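Local coordinates for NDP-N-acetyl-D-galactosaminuronic acid dehydrogenase (Methanosarcina mazei Go1, PDB 3G79), which acts as an NDP-N-acetyl-D-galactosaminuronic acid dehydrogenase, an NAD-dependent oxidoreductase of the UDP-glucose/GDP-mannose dehydrogenase family, at the interface of chains A and B. Sequence-based numbering; all coordinates share one arbitrary frame. Chains: chain A/B, NDP-N-acetyl-D-galactosaminuronic acid dehydrogenase.

Contact 1: the interface of chains A and B. Residues chain A 302, 314, 319-322; chain B 251, 255, 324, 328.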
ATOM      1  N   GLU A 302      -2.305  -5.647  17.480  1.00 31.78           N
ATOM      2  CA  GLU A 302      -1.428  -5.334  18.578  1.00 31.01           C
ATOM      3  C   GLU A 302      -1.656  -6.256  19.739  1.00 32.84           C
ATOM      4  O   GLU A 302      -0.710  -6.905  20.137  1.00 34.31           O
ATOM      5  CB  GLU A 302      -1.532  -3.869  18.983  1.00 29.47           C
ATOM      6  CG  GLU A 302      -1.255  -2.936  17.854  1.00 20.20           C
ATOM      7  CD  GLU A 302       0.112  -3.149  17.115  1.00 29.86           C
ATOM      8  OE1 GLU A 302       1.046  -3.792  17.632  1.00 19.88           O
ATOM      9  OE2 GLU A 302       0.255  -2.633  15.997  1.00 20.22           O
ATOM     10  N   TYR A 314      11.471  -6.929  16.734  1.00 34.19           N
ATOM     11  CA  TYR A 314      11.002  -5.665  16.137  1.00 33.86           C
ATOM     12  C   TYR A 314      12.037  -4.604  16.447  1.00 35.32           C
ATOM     13  O   TYR A 314      12.713  -4.693  17.466  1.00 36.52           O
ATOM     14  CB  TYR A 314       9.609  -5.283  16.678  1.00 32.69           C
ATOM     15  CG  TYR A 314       8.955  -4.232  15.835  1.00 31.85           C
ATOM     16  CD1 TYR A 314       8.384  -4.568  14.606  1.00 33.37           C
ATOM     17  CD2 TYR A 314       8.951  -2.893  16.223  1.00 32.74           C
ATOM     18  CE1 TYR A 314       7.832  -3.608  13.784  1.00 32.12           C
ATOM     19  CE2 TYR A 314       8.401  -1.930  15.413  1.00 32.51           C
ATOM     20  CZ  TYR A 314       7.820  -2.316  14.193  1.00 33.34           C
ATOM     21  OH  TYR A 314       7.237  -1.408  13.365  1.00 32.49           O
ATOM     22  N   ASP A 319       7.302   1.730  17.834  1.00 43.49           N
ATOM     23  CA  ASP A 319       6.035   2.180  17.275  1.00 40.34           C
ATOM     24  C   ASP A 319       5.812   1.305  16.077  1.00 35.42           C
ATOM     25  O   ASP A 319       6.608   1.269  15.138  1.00 34.64           O
ATOM     26  CB  ASP A 319       5.983   3.672  16.949  1.00 42.43           C
ATOM     27  CG  ASP A 319       5.764   4.544  18.193  1.00 68.18           C
ATOM     28  OD1 ASP A 319       6.035   4.061  19.329  1.00 43.53           O
ATOM     29  OD2 ASP A 319       5.338   5.723  18.028  1.00 44.37           O
ATOM     30  N   SER A 320       4.770   0.500  16.209  1.00 32.08           N
ATOM     31  CA  SER A 320       4.218  -0.272  15.151  1.00 28.39           C
ATOM     32  C   SER A 320       3.842   0.741  14.129  1.00 28.52           C
ATOM     33  O   SER A 320       3.226   1.781  14.449  1.00 28.71           O
ATOM     34  CB  SER A 320       2.970  -0.941  15.662  1.00 27.20           C
ATOM     35  OG  SER A 320       2.144  -1.433  14.622  1.00 20.62           O
ATOM     36  N   ILE A 321       4.203   0.453  12.890  1.00 28.31           N
ATOM     37  CA  ILE A 321       3.683   1.218  11.765  1.00 28.15           C
ATOM     38  C   ILE A 321       2.166   1.374  11.830  1.00 27.50           C
ATOM     39  O   ILE A 321       1.634   2.409  11.465  1.00 27.96           O
ATOM     40  CB  ILE A 321       4.069   0.569  10.422  1.00 27.62           C
ATOM     41  CG1 ILE A 321       5.569   0.719  10.202  1.00 24.93           C
ATOM     42  CG2 ILE A 321       3.357   1.235   9.291  1.00 24.68           C
ATOM     43  CD1 ILE A 321       6.088  -0.229   9.197  1.00 27.65           C
ATOM     44  N   TYR A 322       1.455   0.369  12.285  1.00 27.51           N
ATOM     45  CA  TYR A 322      -0.005   0.464  12.160  1.00 29.46           C
ATOM     46  C   TYR A 322      -0.500   1.425  13.205  1.00 31.10           C
ATOM     47  O   TYR A 322      -1.377   2.238  12.936  1.00 32.63           O
ATOM     48  CB  TYR A 322      -0.679  -0.903  12.304  1.00 28.86           C
ATOM     49  CG  TYR A 322       0.042  -2.009  11.574  1.00 28.46           C
ATOM     50  CD1 TYR A 322       0.392  -1.883  10.204  1.00 29.04           C
ATOM     51  CD2 TYR A 322       0.347  -3.194  12.223  1.00 28.81           C
ATOM     52  CE1 TYR A 322       1.042  -2.922   9.509  1.00 28.72           C
ATOM     53  CE2 TYR A 322       0.999  -4.240  11.543  1.00 29.55           C
ATOM     54  CZ  TYR A 322       1.343  -4.098  10.187  1.00 29.54           C
ATOM     55  OH  TYR A 322       1.973  -5.156   9.560  1.00 28.60           O
TER
ATOM     56  N   GLN B 251       6.569  -6.052   8.499  1.00 24.85           N
ATOM     57  CA  GLN B 251       6.024  -6.036   9.863  1.00 26.01           C
ATOM     58  C   GLN B 251       4.960  -7.100  10.091  1.00 25.46           C
ATOM     59  O   GLN B 251       4.857  -7.620  11.187  1.00 26.30           O
ATOM     60  CB  GLN B 251       5.461  -4.681  10.282  1.00 26.88           C
ATOM     61  CG  GLN B 251       4.942  -4.718  11.748  1.00 34.09           C
ATOM     62  CD  GLN B 251       4.512  -3.371  12.271  1.00 28.12           C
ATOM     63  OE1 GLN B 251       4.855  -2.332  11.698  1.00 34.05           O
ATOM     64  NE2 GLN B 251       3.757  -3.376  13.384  1.00 34.47           N
ATOM     65  N   TYR B 255       4.975 -10.039  12.996  1.00 23.80           N
ATOM     66  CA  TYR B 255       3.782 -10.299  13.822  1.00 24.36           C
ATOM     67  C   TYR B 255       3.311 -11.727  13.709  1.00 25.76           C
ATOM     68  O   TYR B 255       2.859 -12.320  14.708  1.00 26.01           O
ATOM     69  CB  TYR B 255       2.666  -9.321  13.435  1.00 23.86           C
ATOM     70  CG  TYR B 255       2.827  -7.989  14.155  1.00 27.44           C
ATOM     71  CD1 TYR B 255       1.717  -7.286  14.622  1.00 23.54           C
ATOM     72  CD2 TYR B 255       4.096  -7.466  14.419  1.00 23.25           C
ATOM     73  CE1 TYR B 255       1.848  -6.097  15.298  1.00 26.79           C
ATOM     74  CE2 TYR B 255       4.239  -6.260  15.095  1.00 27.31           C
ATOM     75  CZ  TYR B 255       3.116  -5.576  15.537  1.00 23.87           C
ATOM     76  OH  TYR B 255       3.244  -4.398  16.233  1.00 25.51           O
ATOM     77  N   LEU B 324       9.522   5.380   9.887  1.00 29.44           N
ATOM     78  CA  LEU B 324       9.282   4.103  10.537  1.00 29.78           C
ATOM     79  C   LEU B 324       9.454   2.935   9.575  1.00 28.70           C
ATOM     80  O   LEU B 324      10.047   1.906   9.927  1.00 29.02           O
ATOM     81  CB  LEU B 324       7.911   4.071  11.189  1.00 31.16           C
ATOM     82  CG  LEU B 324       7.720   2.990  12.246  1.00 42.38           C
ATOM     83  CD1 LEU B 324       8.924   2.876  13.141  1.00 31.65           C
ATOM     84  CD2 LEU B 324       6.513   3.329  13.084  1.00 32.33           C
ATOM     85  N   VAL B 328      12.005  -0.305   9.970  1.00 27.06           N
ATOM     86  CA  VAL B 328      11.566  -1.712   9.886  1.00 26.82           C
ATOM     87  C   VAL B 328      12.285  -2.363   8.725  1.00 26.38           C
ATOM     88  O   VAL B 328      12.925  -3.389   8.870  1.00 26.89           O
ATOM     89  CB  VAL B 328      10.041  -1.839   9.695  1.00 27.06           C
ATOM     90  CG1 VAL B 328       9.668  -3.215   9.179  1.00 30.21           C
ATOM     91  CG2 VAL B 328       9.340  -1.541  10.997  1.00 29.34           C
TER
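A:Asp319, with a positive phi of 82°, and A:Ser320 lead the backbone into helix 321-345, and the start of this helix faces B:Gln251 on helix 228-259 of the partner. B:Gln251 has CG anti to its backbone N (chi1 -178°) and an extended chain, which carries its amide to the tip of the A helix. B:Gln251 OE1, the amide carbonyl, accepts the backbone N of A:Ile321 at 3.1 Å, in the carbonyl plane and on a lone pair. A:Tyr314 OH gives the same oxygen a weak hydrogen bond. On the other branch, B:Gln251 NE2 donates to A:Ser320 OG at 2.8 Å, close to the amide plane. These bonds fix which way round the amide sits. The ring of A:Tyr322 stacks against the amide, its CE2 3.7 Å from B:Gln251 CD.

A:Ser320 OG caps the helix by accepting A:Tyr322 N at 3.0 Å. A:Ser320 OG also donates to A:Glu302 OE2 at 2.6 Å. A:Glu302 OE1 accepts B:Tyr255 OH at 2.7 Å, on its syn lone pair. The carboxylate stands nearly perpendicular to that ring and meets its edge.

Beyond the amide the contacts are mainly apolar. B:Val328 CG2 touches A:Tyr314 CZ at 3.6 Å, and A:Ile321 CG1 meets B:Leu324 CG at 3.7 Å.

The site joins A helix 293-305, the A:Tyr314 loop and the N-terminal end of A helix 321-345 to B helices 228-259 and 321-345, mid-dimer.

Contact 2: the interface of chains A and B. Residues chain A 251-252, 255, 259; chain B 233, 237, 301-302, 305, 322.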
ATOM      1  N   GLN A 251      -0.935  11.651   4.938  1.00 25.49           N
ATOM      2  CA  GLN A 251       0.390  12.145   5.260  1.00 27.61           C
ATOM      3  C   GLN A 251       1.035  12.914   4.106  1.00 27.50           C
ATOM      4  O   GLN A 251       1.681  13.939   4.325  1.00 29.20           O
ATOM      5  CB  GLN A 251       1.288  10.977   5.641  1.00 30.73           C
ATOM      6  CG  GLN A 251       2.743  11.281   5.577  1.00 46.84           C
ATOM      7  CD  GLN A 251       3.279  11.795   6.864  1.00 34.52           C
ATOM      8  OE1 GLN A 251       2.683  12.677   7.521  1.00 46.24           O
ATOM      9  NE2 GLN A 251       4.444  11.261   7.250  1.00 47.33           N
ATOM     10  N   LEU A 252       0.856  12.449   2.886  1.00 25.86           N
ATOM     11  CA  LEU A 252       1.533  13.095   1.779  1.00 27.06           C
ATOM     12  C   LEU A 252       0.826  14.432   1.578  1.00 29.26           C
ATOM     13  O   LEU A 252       1.473  15.439   1.264  1.00 29.86           O
ATOM     14  CB  LEU A 252       1.472  12.238   0.522  1.00 25.54           C
ATOM     15  CG  LEU A 252       2.464  12.255  -0.626  1.00 36.50           C
ATOM     16  CD1 LEU A 252       1.648  12.507  -1.879  1.00 24.97           C
ATOM     17  CD2 LEU A 252       3.740  13.176  -0.483  1.00 23.74           C
ATOM     18  N   TYR A 255       2.388  16.883   3.833  1.00 24.81           N
ATOM     19  CA  TYR A 255       3.645  17.292   3.194  1.00 25.13           C
ATOM     20  C   TYR A 255       3.439  18.219   1.999  1.00 24.86           C
ATOM     21  O   TYR A 255       4.233  19.131   1.772  1.00 23.35           O
ATOM     22  CB  TYR A 255       4.458  16.056   2.796  1.00 26.33           C
ATOM     23  CG  TYR A 255       5.164  15.395   3.962  1.00 37.79           C
ATOM     24  CD1 TYR A 255       6.045  14.317   3.767  1.00 27.73           C
ATOM     25  CD2 TYR A 255       4.978  15.855   5.255  1.00 26.82           C
ATOM     26  CE1 TYR A 255       6.710  13.720   4.844  1.00 38.30           C
ATOM     27  CE2 TYR A 255       5.624  15.275   6.318  1.00 38.39           C
ATOM     28  CZ  TYR A 255       6.487  14.209   6.116  1.00 27.86           C
ATOM     29  OH  TYR A 255       7.119  13.667   7.226  1.00 39.45           O
ATOM     30  N   MET A 259       4.676  22.266   1.090  1.00 27.28           N
ATOM     31  CA  MET A 259       5.566  22.565  -0.039  1.00 25.97           C
ATOM     32  C   MET A 259       4.809  23.410  -1.061  1.00 26.21           C
ATOM     33  O   MET A 259       5.320  23.731  -2.131  1.00 26.25           O
ATOM     34  CB  MET A 259       6.187  21.280  -0.680  1.00 23.96           C
ATOM     35  CG  MET A 259       7.413  20.685   0.064  1.00 25.72           C
ATOM     36  SD  MET A 259       8.147  19.110  -0.540  1.00 23.59           S
ATOM     37  CE  MET A 259       6.886  18.113   0.240  1.00 26.00           C
TER
ATOM     38  N   VAL B 233       8.687  15.846  -6.213  1.00 26.33           N
ATOM     39  CA  VAL B 233       8.072  15.108  -5.119  1.00 25.35           C
ATOM     40  C   VAL B 233       7.426  13.749  -5.568  1.00 26.28           C
ATOM     41  O   VAL B 233       7.423  12.754  -4.809  1.00 24.32           O
ATOM     42  CB  VAL B 233       7.107  16.005  -4.388  1.00 24.95           C
ATOM     43  CG1 VAL B 233       6.281  15.221  -3.345  1.00 25.00           C
ATOM     44  CG2 VAL B 233       7.859  17.124  -3.705  1.00 23.74           C
ATOM     45  N   ALA B 237       7.940  10.328  -3.924  1.00 29.54           N
ATOM     46  CA  ALA B 237       6.769   9.674  -3.299  1.00 29.32           C
ATOM     47  C   ALA B 237       6.501   8.250  -3.839  1.00 29.64           C
ATOM     48  O   ALA B 237       6.089   7.334  -3.076  1.00 29.64           O
ATOM     49  CB  ALA B 237       5.510  10.532  -3.406  1.00 28.41           C
ATOM     50  N   LEU B 301      12.424  13.479   0.609  1.00 27.49           N
ATOM     51  CA  LEU B 301      11.096  14.053   0.737  1.00 29.24           C
ATOM     52  C   LEU B 301      10.975  14.795   2.063  1.00 30.29           C
ATOM     53  O   LEU B 301      10.525  15.938   2.083  1.00 29.99           O
ATOM     54  CB  LEU B 301       9.987  13.002   0.536  1.00 28.88           C
ATOM     55  CG  LEU B 301       8.515  13.281   0.872  1.00 43.21           C
ATOM     56  CD1 LEU B 301       7.872  14.372   0.033  1.00 28.63           C
ATOM     57  CD2 LEU B 301       7.772  11.982   0.670  1.00 29.25           C
ATOM     58  N   GLU B 302      11.406  14.163   3.158  1.00 30.72           N
ATOM     59  CA  GLU B 302      11.414  14.859   4.435  1.00 31.60           C
ATOM     60  C   GLU B 302      12.377  16.089   4.457  1.00 32.07           C
ATOM     61  O   GLU B 302      11.997  17.143   4.988  1.00 32.08           O
ATOM     62  CB  GLU B 302      11.630  13.892   5.604  1.00 32.42           C
ATOM     63  CG  GLU B 302      10.665  12.706   5.560  1.00 42.89           C
ATOM     64  CD  GLU B 302      10.011  12.353   6.888  1.00 34.70           C
ATOM     65  OE1 GLU B 302      10.632  12.583   7.967  1.00 43.34           O
ATOM     66  OE2 GLU B 302       8.882  11.793   6.838  1.00 43.01           O
ATOM     67  N   VAL B 305      10.617  18.885   2.734  1.00 31.71           N
ATOM     68  CA  VAL B 305       9.615  19.562   3.527  1.00 32.15           C
ATOM     69  C   VAL B 305      10.341  20.598   4.361  1.00 32.77           C
ATOM     70  O   VAL B 305       9.962  21.771   4.390  1.00 32.42           O
ATOM     71  CB  VAL B 305       8.834  18.574   4.430  1.00 32.48           C
ATOM     72  CG1 VAL B 305       8.016  19.316   5.488  1.00 20.06           C
ATOM     73  CG2 VAL B 305       7.959  17.657   3.586  1.00 20.66           C
ATOM     74  N   TYR B 322       6.970   7.048   7.326  1.00 29.09           N
ATOM     75  CA  TYR B 322       7.896   6.722   6.262  1.00 28.55           C
ATOM     76  C   TYR B 322       9.219   6.402   6.931  1.00 27.96           C
ATOM     77  O   TYR B 322       9.830   5.391   6.667  1.00 28.18           O
ATOM     78  CB  TYR B 322       8.060   7.882   5.296  1.00 29.23           C
ATOM     79  CG  TYR B 322       6.795   8.462   4.705  1.00 27.64           C
ATOM     80  CD1 TYR B 322       5.685   7.652   4.422  1.00 29.69           C
ATOM     81  CD2 TYR B 322       6.735   9.815   4.325  1.00 29.36           C
ATOM     82  CE1 TYR B 322       4.492   8.185   3.826  1.00 27.51           C
ATOM     83  CE2 TYR B 322       5.563  10.355   3.703  1.00 27.96           C
ATOM     84  CZ  TYR B 322       4.445   9.518   3.470  1.00 28.80           C
ATOM     85  OH  TYR B 322       3.302  10.002   2.894  1.00 26.78           O
TER
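A:Tyr255, on helix 228-258, reaches into a groove between B helices 293-307 and 321-345. Its CG lies anti to the carbonyl carbon (chi1 -77°), which points the ring toward B:Val305 and B:Glu302. CB lies near B:Val305 CG2. A:Tyr255 CG is 3.6 Å from B:Val305 CG2, and this methyl sits over one ring face, offset toward the rim, as a CH-pi contact. CD2 also lies near it. A:Tyr255 CD1 meets B:Leu301 CG at 3.9 Å. A:Tyr255 CE1 packs on B:Tyr322 CE2 at 3.7 Å. CZ approaches the carboxylate of B:Glu302, and A:Tyr255 OH donates to B:Glu302 OE2 at 2.6 Å. That oxygen lies at the edge of the ring, in its plane. The hydroxyl itself comes from above the carboxylate plane, 73° out of it. A:Gln251 CD, from the same chain, lies over the rim of the opposite face, so the phenol is held between its own helix and the partner.

A:Gln251 is bent at chi2 (90°). A:Gln251 NE2 hangs over one face of the B:Tyr322 ring, 3.8 Å from B:Tyr322 CE2, with the two planes steeply inclined. Further along, A:Met259 brings its tip across the partner. A:Met259 CE touches B:Val305 CG2 at 3.5 Å and lies near B:Leu301 CD1. A:Met259 SD rests 3.7 Å from B:Val233 CG2.

The patch is mostly apolar, with the phenol-carboxylate bond at one end. It packs A helix 228-258 and the A:Met259 that follows it onto three helices of chain B and probably stabilises the dimer.

The centres of the C-alpha atoms of contact 1 and contact 2 are about 20 Å apart on one two-fold interface. Both use residues 251, 255, 302 and 322, with the chains exchanged, so each overlaps with the two-fold twin of the other. The copies are not identical. B:Gln251 and A:Gln251 differ in shape, while the bond between residues 255 and 302 is kept in both. Helices 228-258 or 228-259, 293-305 or 293-307, and 321-345 serve both contacts. The paired patches suggest an intimate dimer built on these helices, as relatives of this family form.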